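Local coordinates for putative TetR-family transcriptional regulator (Syntrophomonas wolfei subsp. wolfei, PDB 3LWJ), which probably binds DNA through a helix-turn-helix motif and so regulates transcription, at residues Ile17-Cys20 / Ser21-Phe25; Glu87-Ile90 / Glu91-Leu95; Cys123-Gln126 / Phe127-Leu131. All coordinates share one frame; numbering follows the deposited sequence.

Contact 1 of 3, residues Ile17-Cys20 / Ser21-Phe25; sequences ILTC and SLDLF
Ser21 turns its hydroxyl back onto the helix and bonds to the carbonyl of Ile17, one turn earlier. Its OG lies 2.7 Å from Ile17 O and is the donor. The backbone N of Ser21 also donates to Ile17 O, at 2.9 Å. The two donors come from opposite faces of the carbonyl plane. The hydroxyl stands above that plane, 39° out of it, and does not sit on a lone pair. The side-chain torsion makes this possible: OG is anti to the carbonyl carbon of Ser21 and beside its own N (chi1 -66°), so it leans back toward the preceding turn. A buried hydroxyl is thus satisfied within its own helix. The methyl branch CG2 of Ile17 lies 4.0 Å from Ser21 OG.

The next three backbone bonds are regular. Leu22 N, Asp23 N and Leu24 N donate to Leu18 O, Thr19 O and Cys20 O. Asp23 has the same first torsion as Ser21, but its carboxylate, probably ionised, would have no proton to offer there. Its OD1 stands 3.3 Å from Thr19 O, a meeting of two acceptors. Leu24 lays CB and CG alongside the carbonyl of Cys20, with CG 3.6 Å from Cys20 O. The hydroxyl of Thr19 turns to the chain before it and bonds to Gln15 O.

Outward, Ile17, Ser21 and Leu24 touch helix 35-42, while Leu18 packs on Ile59 and Leu63 of helix 56-79. Leu22 and Phe25 meet helix 104-113. A serine hydroxyl bonded to the carbonyl four residues back is a common helix feature. Here it lies in the first helix of a TetR-type N-terminal domain, and that helix packs against the predicted helix-turn-helix.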
loop_
_atom_site.group_PDB
_atom_site.type_symbol
_atom_site.label_atom_id
_atom_site.label_comp_id
_atom_site.label_asym_id
_atom_site.label_seq_id
_atom_site.Cartn_x
_atom_site.Cartn_y
_atom_site.Cartn_z
ATOM N N ILE A 17 26.761 -7.739 -8.975
ATOM C CA ILE A 17 25.868 -7.062 -9.946
ATOM C C ILE A 17 24.610 -6.528 -9.215
ATOM O O ILE A 17 24.184 -5.399 -9.456
ATOM C CB ILE A 17 25.492 -7.956 -11.166
ATOM C CG1 ILE A 17 26.734 -8.397 -11.955
ATOM C CG2 ILE A 17 24.580 -7.215 -12.125
ATOM C CD1 ILE A 17 26.489 -9.632 -12.845
ATOM N N LEU A 18 24.064 -7.334 -8.302
ATOM C CA LEU A 18 22.897 -6.948 -7.494
ATOM C C LEU A 18 23.169 -5.758 -6.564
ATOM O O LEU A 18 22.349 -4.852 -6.479
ATOM C CB LEU A 18 22.361 -8.149 -6.699
ATOM C CG LEU A 18 21.883 -9.356 -7.521
ATOM C CD1 LEU A 18 21.459 -10.500 -6.604
ATOM C CD2 LEU A 18 20.753 -8.988 -8.501
ATOM N N THR A 19 24.311 -5.734 -5.879
ATOM C CA THR A 19 24.619 -4.612 -4.972
ATOM C C THR A 19 24.766 -3.316 -5.765
ATOM O O THR A 19 24.153 -2.289 -5.409
ATOM C CB THR A 19 25.905 -4.843 -4.131
ATOM O OG1 THR A 19 25.943 -6.198 -3.676
ATOM C CG2 THR A 19 25.926 -3.908 -2.917
ATOM N N CYS A 20 25.548 -3.375 -6.847
ATOM C CA CYS A 20 25.741 -2.211 -7.737
ATOM C C CYS A 20 24.432 -1.691 -8.346
ATOM O O CYS A 20 24.244 -0.482 -8.491
ATOM C CB CYS A 20 26.713 -2.539 -8.885
ATOM S SG CYS A 20 28.408 -2.887 -8.365
ATOM N N SER A 21 23.558 -2.618 -8.726
ATOM C CA SER A 21 22.266 -2.279 -9.317
ATOM C C SER A 21 21.398 -1.548 -8.287
ATOM O O SER A 21 20.792 -0.510 -8.575
ATOM C CB SER A 21 21.541 -3.554 -9.810
ATOM O OG SER A 21 22.224 -4.178 -10.876
ATOM N N LEU A 22 21.358 -2.099 -7.080
ATOM C CA LEU A 22 20.660 -1.469 -5.973
ATOM C C LEU A 22 21.199 -0.051 -5.787
ATOM O O LEU A 22 20.424 0.909 -5.769
ATOM C CB LEU A 22 20.816 -2.318 -4.700
ATOM C CG LEU A 22 19.720 -2.433 -3.656
ATOM C CD1 LEU A 22 18.316 -2.383 -4.253
ATOM C CD2 LEU A 22 19.953 -3.752 -2.863
ATOM N N ASP A 23 22.516 0.106 -5.691
ATOM C CA ASP A 23 23.098 1.447 -5.454
ATOM C C ASP A 23 22.714 2.453 -6.533
ATOM O O ASP A 23 22.396 3.603 -6.228
ATOM C CB ASP A 23 24.638 1.405 -5.346
ATOM C CG ASP A 23 25.136 0.585 -4.139
ATOM O OD1 ASP A 23 24.336 0.231 -3.254
ATOM O OD2 ASP A 23 26.338 0.267 -4.099
ATOM N N LEU A 24 22.785 2.029 -7.798
ATOM C CA LEU A 24 22.429 2.893 -8.933
ATOM C C LEU A 24 20.914 3.237 -8.950
ATOM O O LEU A 24 20.512 4.368 -9.296
ATOM C CB LEU A 24 22.854 2.250 -10.270
ATOM C CG LEU A 24 24.321 2.331 -10.716
ATOM C CD1 LEU A 24 24.552 1.348 -11.856
ATOM C CD2 LEU A 24 24.705 3.741 -11.165
ATOM N N PHE A 25 20.076 2.268 -8.577
ATOM C CA PHE A 25 18.637 2.497 -8.499
ATOM C C PHE A 25 18.344 3.611 -7.468
ATOM O O PHE A 25 17.605 4.553 -7.762
ATOM C CB PHE A 25 17.870 1.205 -8.110
ATOM C CG PHE A 25 17.893 0.104 -9.157
ATOM C CD1 PHE A 25 18.250 0.339 -10.460
ATOM C CD2 PHE A 25 17.463 -1.169 -8.814
ATOM C CE1 PHE A 25 18.243 -0.668 -11.379
ATOM C CE2 PHE A 25 17.452 -2.185 -9.735
ATOM C CZ PHE A 25 17.856 -1.948 -11.006
#

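Contact 2 of 3, residues Glu87-Ile90 / Glu91-Leu95; sequences ERFI and ETKRL. With EDO (1,2-ethanediol), chain B.
Lys93 curls back along the helix and crosses Phe89 at a slant, bringing its ammonium to the backbone of the preceding turn. NZ donates to Phe89 O at 2.7 Å, in the carbonyl plane and on a lone pair. The helix is irregular here: Lys93 N donates to Ile90 O at 3.0 Å, and NZ takes the Phe89 carbonyl that an i to i+4 backbone bond would be expected to use. Bends at chi2 (-52°) and chi4 (-77°) fold the chain over this carbonyl. NZ also donates to Thr92 OG1 at 2.9 Å, and more weakly to O2 of a 1,2-ethanediol, probably from the crystallisation liquor. The ring of Phe89 comes nearest to NZ with CD1, at 4.1 Å, obliquely.

Thr92 serves the carbonyl one residue earlier. Its OG1 sits between its own N and carbonyl carbon (chi1 49°) and donates to Arg88 O at 2.5 Å. Thr92 N reaches Arg88 O from the other face of the carbonyl plane. With the Lys93 ammonium gone, as in an alanine here, Phe89 O is likely to lose its in-plane donor and Thr92 OG1 the N-H it accepts.

Glu91 and Arg94 form a separate pair. Arg94 grips the carboxylate side-on, at the edge of its guanidinium: NE bonds to OE1 of Glu91 and NH2 to OE2, the latter at 2.8 Å.

Phe89 meets Phe148 edge-to-face and packs on Leu197 of the second subunit. Lys93 and Thr92 make side-chain to main-chain hydrogen bonds within a helix, set in the all-helical C-terminal part of a TetR-type regulator.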
loop_
_atom_site.group_PDB
_atom_site.type_symbol
_atom_site.label_atom_id
_atom_site.label_comp_id
_atom_site.label_asym_id
_atom_site.label_seq_id
_atom_site.Cartn_x
_atom_site.Cartn_y
_atom_site.Cartn_z
ATOM N N GLU A 87 1.972 -16.605 19.723
ATOM C CA GLU A 87 3.296 -16.015 19.856
ATOM C C GLU A 87 3.915 -15.853 18.491
ATOM O O GLU A 87 4.489 -14.793 18.183
ATOM C CB GLU A 87 4.204 -16.867 20.735
ATOM C CG GLU A 87 5.465 -16.148 21.152
ATOM C CD GLU A 87 5.254 -15.157 22.289
ATOM O OE1 GLU A 87 4.353 -15.340 23.124
ATOM O OE2 GLU A 87 6.017 -14.191 22.360
ATOM N N ARG A 88 3.792 -16.887 17.661
ATOM C CA ARG A 88 4.268 -16.819 16.277
ATOM C C ARG A 88 3.608 -15.679 15.464
ATOM O O ARG A 88 4.273 -14.969 14.695
ATOM C CB ARG A 88 3.981 -18.134 15.557
ATOM C CG ARG A 88 4.759 -19.367 16.019
ATOM C CD ARG A 88 4.374 -20.544 15.157
ATOM N NE ARG A 88 5.169 -21.743 15.434
ATOM C CZ ARG A 88 5.199 -22.811 14.648
ATOM N NH1 ARG A 88 4.488 -22.855 13.526
ATOM N NH2 ARG A 88 5.942 -23.846 14.989
ATOM N N PHE A 89 2.295 -15.526 15.637
ATOM C CA PHE A 89 1.503 -14.558 14.881
ATOM C C PHE A 89 2.050 -13.156 15.058
ATOM O O PHE A 89 2.251 -12.430 14.086
ATOM C CB PHE A 89 0.037 -14.620 15.339
ATOM C CG PHE A 89 -0.904 -13.818 14.502
ATOM C CD1 PHE A 89 -1.147 -14.170 13.187
ATOM C CD2 PHE A 89 -1.544 -12.702 15.031
ATOM C CE1 PHE A 89 -1.993 -13.432 12.409
ATOM C CE2 PHE A 89 -2.419 -11.965 14.247
ATOM C CZ PHE A 89 -2.638 -12.332 12.933
ATOM N N ILE A 90 2.315 -12.795 16.299
ATOM C CA ILE A 90 2.878 -11.495 16.599
ATOM C C ILE A 90 4.324 -11.394 16.201
ATOM O O ILE A 90 4.700 -10.476 15.458
ATOM C CB ILE A 90 2.793 -11.144 18.074
ATOM C CG1 ILE A 90 1.343 -11.231 18.543
ATOM C CG2 ILE A 90 3.331 -9.780 18.275
ATOM C CD1 ILE A 90 0.334 -10.472 17.653
ATOM N N GLU A 91 5.157 -12.288 16.732
ATOM C CA GLU A 91 6.596 -12.112 16.583
ATOM C C GLU A 91 7.051 -12.233 15.156
ATOM O O GLU A 91 8.068 -11.622 14.803
ATOM C CB GLU A 91 7.408 -13.123 17.401
ATOM C CG GLU A 91 7.751 -12.702 18.768
ATOM C CD GLU A 91 8.322 -11.306 18.881
ATOM O OE1 GLU A 91 9.382 -10.983 18.285
ATOM O OE2 GLU A 91 7.688 -10.541 19.625
ATOM N N THR A 92 6.358 -13.035 14.339
ATOM C CA THR A 92 6.763 -13.125 12.935
ATOM C C THR A 92 6.639 -11.749 12.223
ATOM O O THR A 92 7.375 -11.473 11.297
ATOM C CB THR A 92 6.030 -14.204 12.128
ATOM O OG1 THR A 92 4.597 -14.121 12.319
ATOM C CG2 THR A 92 6.538 -15.610 12.532
ATOM N N LYS A 93 5.732 -10.902 12.696
ATOM C CA LYS A 93 5.554 -9.583 12.066
ATOM C C LYS A 93 6.759 -8.719 12.432
ATOM O O LYS A 93 7.368 -8.109 11.573
ATOM C CB LYS A 93 4.234 -8.959 12.495
ATOM C CG LYS A 93 3.007 -9.823 12.280
ATOM C CD LYS A 93 2.884 -10.352 10.875
ATOM C CE LYS A 93 1.803 -11.396 10.816
ATOM N NZ LYS A 93 2.217 -12.728 11.369
ATOM N N ARG A 94 7.181 -8.759 13.693
ATOM C CA ARG A 94 8.422 -8.090 14.051
ATOM C C ARG A 94 9.624 -8.604 13.237
ATOM O O ARG A 94 10.376 -7.803 12.664
ATOM C CB ARG A 94 8.694 -8.169 15.546
ATOM C CG ARG A 94 10.085 -7.752 15.890
ATOM C CD ARG A 94 10.261 -7.206 17.314
ATOM N NE ARG A 94 9.449 -7.850 18.338
ATOM C CZ ARG A 94 8.854 -7.202 19.334
ATOM N NH1 ARG A 94 8.971 -5.879 19.421
ATOM N NH2 ARG A 94 8.143 -7.875 20.251
ATOM N N LEU A 95 9.803 -9.924 13.172
ATOM C CA LEU A 95 10.845 -10.491 12.310
ATOM C C LEU A 95 10.799 -9.949 10.913
ATOM O O LEU A 95 11.845 -9.599 10.371
ATOM C CB LEU A 95 10.759 -12.021 12.173
ATOM C CG LEU A 95 11.413 -12.841 13.243
ATOM C CD1 LEU A 95 11.234 -14.322 12.916
ATOM C CD2 LEU A 95 12.890 -12.443 13.409
HETATM C C1 EDO B . 1.978 -15.743 8.164
HETATM O O1 EDO B . 3.322 -16.069 8.607
HETATM C C2 EDO B . 1.154 -14.699 8.925
HETATM O O2 EDO B . 0.831 -15.041 10.286
#

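Contact 3 of 3, residues Cys123-Gln126 / Phe127-Leu131; sequences CLKQ and FEDRL
An i to i+4 salt bridge on the long helix 118-144 marks this contact. Lys125 and Asp129 stand one turn apart and cross at a slant. Lys125 NZ donates to Asp129 OD2 at 2.6 Å, on the syn lone pair of that oxygen. The lysine starts out with CG anti to its backbone N (chi1 -169°) and runs straight to CE. A single bend at chi4 (-65°) then swings NZ over to the carboxylate. The start of the lysine chain lies close as well, with Lys125 CG 3.6 Å from Asp129 OD2. Asp129 CG is 3.1 Å from Lys125 O. Asp129 N also donates to Lys125 O, so main chain and side chains both join the two residues.

Phe127 and Glu128 leave the helix on other sides. The ring of Phe127 has Leu124 O at its edge, near the ring plane, and its CB is 3.5 Å from that oxygen. Glu128 N donates to Leu124 O at 2.8 Å, almost straight (174°). The glutamate chain is extended beyond CG, with CG 3.5 Å from Leu124 O. OE2 of this buried residue is hydrogen-bonded to Tyr110 OH and forms a salt bridge with Lys165 NZ.

Helix 118-144 packs against several others. Phe127 meets Tyr110 of helix 104-113 edge-to-face and touches Leu64 of helix 56-79, while Leu131 packs on Leu161 of helix 153-173. The second subunit adds Phe166 against Glu128, Ala176 against Lys125, and a long, weak ion pair from its Lys170 to Asp129.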
loop_
_atom_site.group_PDB
_atom_site.type_symbol
_atom_site.label_atom_id
_atom_site.label_comp_id
_atom_site.label_asym_id
_atom_site.label_seq_id
_atom_site.Cartn_x
_atom_site.Cartn_y
_atom_site.Cartn_z
ATOM N N CYS A 123 6.822 -7.805 -11.683
ATOM C CA CYS A 123 7.886 -8.279 -10.776
ATOM C C CYS A 123 7.431 -8.200 -9.317
ATOM O O CYS A 123 7.636 -9.119 -8.535
ATOM C CB CYS A 123 9.148 -7.444 -10.895
ATOM S SG CYS A 123 9.942 -7.459 -12.506
ATOM N N LEU A 124 6.828 -7.083 -8.925
ATOM C CA LEU A 124 6.401 -6.949 -7.537
ATOM C C LEU A 124 5.319 -7.979 -7.262
ATOM O O LEU A 124 5.227 -8.451 -6.156
ATOM C CB LEU A 124 5.953 -5.528 -7.197
ATOM C CG LEU A 124 7.081 -4.630 -6.642
ATOM C CD1 LEU A 124 8.228 -4.393 -7.671
ATOM C CD2 LEU A 124 6.520 -3.308 -6.172
ATOM N N LYS A 125 4.538 -8.349 -8.295
ATOM C CA LYS A 125 3.417 -9.292 -8.115
ATOM C C LYS A 125 3.926 -10.675 -7.765
ATOM O O LYS A 125 3.361 -11.346 -6.919
ATOM C CB LYS A 125 2.468 -9.347 -9.332
ATOM C CG LYS A 125 1.161 -10.123 -9.026
ATOM C CD LYS A 125 0.174 -10.165 -10.232
ATOM C CE LYS A 125 -1.014 -11.047 -9.935
ATOM N NZ LYS A 125 -0.627 -12.493 -9.760
ATOM N N GLN A 126 5.039 -11.067 -8.366
ATOM C CA GLN A 126 5.619 -12.364 -8.054
ATOM C C GLN A 126 6.149 -12.417 -6.620
ATOM O O GLN A 126 5.950 -13.393 -5.913
ATOM C CB GLN A 126 6.696 -12.726 -9.095
ATOM C CG GLN A 126 6.086 -12.829 -10.472
ATOM C CD GLN A 126 7.065 -13.220 -11.563
ATOM O OE1 GLN A 126 8.043 -13.937 -11.314
ATOM N NE2 GLN A 126 6.793 -12.755 -12.797
ATOM N N PHE A 127 6.818 -11.354 -6.207
ATOM C CA PHE A 127 7.300 -11.194 -4.839
ATOM C C PHE A 127 6.113 -11.225 -3.831
ATOM O O PHE A 127 6.042 -12.072 -2.940
ATOM C CB PHE A 127 8.100 -9.890 -4.773
ATOM C CG PHE A 127 8.459 -9.470 -3.396
ATOM C CD1 PHE A 127 9.412 -10.170 -2.682
ATOM C CD2 PHE A 127 7.854 -8.373 -2.813
ATOM C CE1 PHE A 127 9.753 -9.808 -1.408
ATOM C CE2 PHE A 127 8.193 -7.999 -1.516
ATOM C CZ PHE A 127 9.153 -8.713 -0.819
ATOM N N GLU A 128 5.148 -10.350 -4.038
ATOM C CA GLU A 128 3.970 -10.274 -3.165
ATOM C C GLU A 128 3.119 -11.551 -3.133
ATOM O O GLU A 128 2.711 -11.972 -2.052
ATOM C CB GLU A 128 3.157 -9.014 -3.515
ATOM C CG GLU A 128 3.943 -7.766 -3.017
ATOM C CD GLU A 128 3.292 -6.429 -3.243
ATOM O OE1 GLU A 128 2.452 -6.294 -4.142
ATOM O OE2 GLU A 128 3.672 -5.490 -2.519
ATOM N N ASP A 129 2.896 -12.191 -4.286
ATOM C CA ASP A 129 2.124 -13.459 -4.364
ATOM C C ASP A 129 2.812 -14.537 -3.546
ATOM O O ASP A 129 2.146 -15.369 -2.883
ATOM C CB ASP A 129 1.964 -13.949 -5.828
ATOM C CG ASP A 129 0.871 -13.209 -6.601
ATOM O OD1 ASP A 129 0.129 -12.359 -6.017
ATOM O OD2 ASP A 129 0.747 -13.482 -7.820
ATOM N N ARG A 130 4.139 -14.529 -3.574
ATOM C CA ARG A 130 4.920 -15.521 -2.824
ATOM C C ARG A 130 4.746 -15.354 -1.317
ATOM O O ARG A 130 4.507 -16.337 -0.600
ATOM C CB ARG A 130 6.402 -15.401 -3.165
ATOM C CG ARG A 130 7.288 -16.458 -2.503
ATOM C CD ARG A 130 8.634 -16.496 -3.164
ATOM N NE ARG A 130 9.597 -17.334 -2.449
ATOM C CZ ARG A 130 10.904 -17.300 -2.676
ATOM N NH1 ARG A 130 11.415 -16.469 -3.591
ATOM N NH2 ARG A 130 11.706 -18.088 -1.984
ATOM N N LEU A 131 4.865 -14.111 -0.852
ATOM C CA LEU A 131 4.604 -13.785 0.541
ATOM C C LEU A 131 3.138 -14.096 0.916
ATOM O O LEU A 131 2.875 -14.721 1.941
ATOM C CB LEU A 131 4.932 -12.318 0.812
ATOM C CG LEU A 131 6.395 -11.899 0.738
ATOM C CD1 LEU A 131 6.441 -10.448 1.080
ATOM C CD2 LEU A 131 7.362 -12.758 1.636
#

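In the fold
The three contacts follow one another along the chain on three different helices of an all-helical protein: helix 10-28, helix 85-102 and helix 118-144. Contact 1 is in the family region with the predicted DNA-binding motif. Contacts 1 and 2 lie on opposite sides of the chain's centre, their own centres 30 Å apart. Contact 3 is nearer the middle, its centre 20 Å from that of contact 1 and 21 Å from that of contact 2. None touches another. Helix 56-79 packs against all three. The second subunit reaches contacts 2 and 3 but not contact 1, consistent with the usual TetR division into a DNA-binding part and a dimerising part.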